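Local coordinates for protein toll (Drosophila melanogaster, PDB 4LXR) that binds the cleaved, active cytokine Spätzle C-106 and signals across the membrane to set embryonic dorsal-ventral polarity and induce the antifungal peptide drosomycin, at residues Val667-Leu672 with Pro686-Leu692. Coordinates in Å, arbitrary orientation, origin at the centre of the assembly. Residues are numbered along the deposited sequence.
Sequences VTSLHL and PTNLTHL. With NAG (2-acetamido-2-deoxy-beta-D-glucopyranose), chain K.
Two consecutive rungs of the leucine-rich repeat solenoid in the membrane-proximal part of the Toll ectodomain meet here through parallel strands. Strand 669-671 pairs with the start of strand 691-693, Leu670 opposite Leu692 (CA-CA 5.0 Å), and its other edge bonds to strand 643-647. A type I beta turn from Pro686 to Leu689 leads into the second strand; Thr668 lies beside Leu689, CA to CA 4.0 Å.

Backbone hydrogen bonds fix the register. Thr690 N donates to Thr668 O (2.9 Å, 172°) and Leu670 N to His691 O (3.0 Å, 175°); both are nearly linear, whereas His691 N to Thr668 O is weak (3.5 Å, 134°). One water bridges the entry to the strands, donating to Val667 O (2.7 Å) and accepting from Asn688 N (2.8 Å). Thr668 OG1 bonds instead to Met644 N of the preceding rung.

Apolar contacts fill the solenoid interior. With Leu670 in mt and Leu689 and Leu692 in tp, Leu670 CG lies 3.8 Å from Leu689 CD1, and Leu670 CD1 lies 3.7 Å from Leu692 CD1 and 3.9 Å from Pro686 CD. Val667 CB meets Pro686 CG at 4.1 Å.

On the face bearing Ser669 and His691, the rings of His671 (chi1 m) and His691 (chi1 t) lie obliquely, centroids 5.1 Å apart and planes at 40°; His671 also stacks on His647.

Asn688 ND2 is bonded to NAG C1 (1.4 Å), an N-linked glycan at the turn. The chemistry thus separates a leucine-lined interior from a polar, histidine-bearing strand face and a glycosylated turn, with main-chain bonds coupling successive repeats.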
# COMPACT_ATOMS: atom_id res chain seq x y z
N VAL A 667 1.08 39.22 44.47
CA VAL A 667 0.37 37.97 44.75
C VAL A 667 -1.14 38.17 44.69
O VAL A 667 -1.67 39.13 45.27
CB VAL A 667 0.74 37.43 46.15
CG1 VAL A 667 -0.25 36.35 46.61
CG2 VAL A 667 2.18 36.91 46.17
N THR A 668 -1.84 37.29 43.98
CA THR A 668 -3.29 37.37 43.90
C THR A 668 -3.99 36.30 44.74
O THR A 668 -5.19 36.37 45.01
CB THR A 668 -3.78 37.27 42.44
OG1 THR A 668 -3.46 35.98 41.92
CG2 THR A 668 -3.12 38.33 41.60
N SER A 669 -3.23 35.30 45.18
CA SER A 669 -3.80 34.20 45.93
C SER A 669 -2.83 33.79 47.02
O SER A 669 -1.70 33.37 46.74
CB SER A 669 -4.04 33.01 45.00
OG SER A 669 -5.24 32.35 45.29
N LEU A 670 -3.26 33.93 48.28
CA LEU A 670 -2.47 33.49 49.42
C LEU A 670 -3.07 32.23 50.00
O LEU A 670 -4.20 32.24 50.49
CB LEU A 670 -2.43 34.57 50.50
CG LEU A 670 -1.44 35.72 50.31
CD1 LEU A 670 -1.66 36.82 51.36
CD2 LEU A 670 -0.01 35.18 50.36
N HIS A 671 -2.31 31.14 49.95
CA HIS A 671 -2.75 29.85 50.46
C HIS A 671 -1.89 29.53 51.67
O HIS A 671 -0.78 29.00 51.54
CB HIS A 671 -2.61 28.77 49.39
CG HIS A 671 -3.28 29.13 48.09
ND1 HIS A 671 -4.57 28.75 47.79
CD2 HIS A 671 -2.85 29.88 47.05
CE1 HIS A 671 -4.90 29.22 46.60
NE2 HIS A 671 -3.87 29.91 46.13
N LEU A 672 -2.42 29.87 52.85
CA LEU A 672 -1.63 29.84 54.06
C LEU A 672 -2.17 28.87 55.10
O LEU A 672 -1.83 28.97 56.27
CB LEU A 672 -1.58 31.25 54.66
CG LEU A 672 -1.18 32.35 53.67
CD1 LEU A 672 -1.38 33.73 54.28
CD2 LEU A 672 0.29 32.15 53.23
N PRO A 686 -1.42 41.86 50.12
CA PRO A 686 -1.18 42.33 48.75
C PRO A 686 -2.44 42.91 48.11
O PRO A 686 -3.55 42.46 48.36
CB PRO A 686 -0.69 41.07 48.02
CG PRO A 686 -0.86 39.93 48.98
CD PRO A 686 -0.86 40.52 50.35
N THR A 687 -2.23 43.93 47.28
CA THR A 687 -3.33 44.77 46.79
C THR A 687 -4.22 44.08 45.74
O THR A 687 -5.41 44.35 45.67
CB THR A 687 -2.78 46.14 46.30
OG1 THR A 687 -3.39 47.19 47.06
CG2 THR A 687 -3.03 46.36 44.80
N ASN A 688 -3.64 43.19 44.95
CA ASN A 688 -4.41 42.49 43.92
C ASN A 688 -5.03 41.18 44.41
O ASN A 688 -5.56 40.39 43.61
CB ASN A 688 -3.54 42.24 42.68
CG ASN A 688 -3.24 43.51 41.93
OD1 ASN A 688 -4.07 44.42 41.89
ND2 ASN A 688 -2.05 43.59 41.34
N LEU A 689 -4.95 40.96 45.72
CA LEU A 689 -5.44 39.73 46.37
C LEU A 689 -6.92 39.49 46.13
O LEU A 689 -7.74 40.39 46.31
CB LEU A 689 -5.17 39.79 47.88
CG LEU A 689 -5.05 38.45 48.61
CD1 LEU A 689 -3.83 37.66 48.11
CD2 LEU A 689 -4.96 38.66 50.11
N THR A 690 -7.28 38.26 45.74
CA THR A 690 -8.68 37.88 45.56
C THR A 690 -9.02 36.62 46.35
O THR A 690 -10.17 36.19 46.38
CB THR A 690 -9.03 37.63 44.08
OG1 THR A 690 -8.35 36.45 43.63
CG2 THR A 690 -8.63 38.81 43.19
N HIS A 691 -8.02 36.03 46.98
CA HIS A 691 -8.23 34.83 47.78
C HIS A 691 -7.25 34.81 48.96
O HIS A 691 -6.03 35.00 48.78
CB HIS A 691 -8.09 33.58 46.89
CG HIS A 691 -8.25 32.29 47.63
ND1 HIS A 691 -9.48 31.77 47.97
CD2 HIS A 691 -7.33 31.40 48.09
CE1 HIS A 691 -9.32 30.62 48.61
NE2 HIS A 691 -8.02 30.38 48.69
N LEU A 692 -7.79 34.60 50.15
CA LEU A 692 -6.98 34.56 51.36
C LEU A 692 -7.39 33.36 52.18
O LEU A 692 -8.47 33.34 52.78
CB LEU A 692 -7.16 35.84 52.17
CG LEU A 692 -6.37 36.05 53.46
CD1 LEU A 692 -4.87 36.16 53.18
CD2 LEU A 692 -6.87 37.30 54.24
C1 NAG K . -2.09 44.60 40.31
C2 NAG K . -0.69 45.13 39.99
C3 NAG K . -0.78 46.23 38.94
C4 NAG K . -1.50 45.71 37.70
C5 NAG K . -2.86 45.12 38.09
C6 NAG K . -3.56 44.45 36.93
C7 NAG K . 1.05 45.02 41.73
C8 NAG K . 1.61 45.67 42.96
N2 NAG K . -0.02 45.63 41.19
O3 NAG K . 0.53 46.68 38.58
O4 NAG K . -1.69 46.77 36.78
O5 NAG K . -2.71 44.13 39.11
O6 NAG K . -3.04 43.15 36.70
O7 NAG K . 1.53 43.99 41.25
O HOH W 1 -1.17 41.78 45.05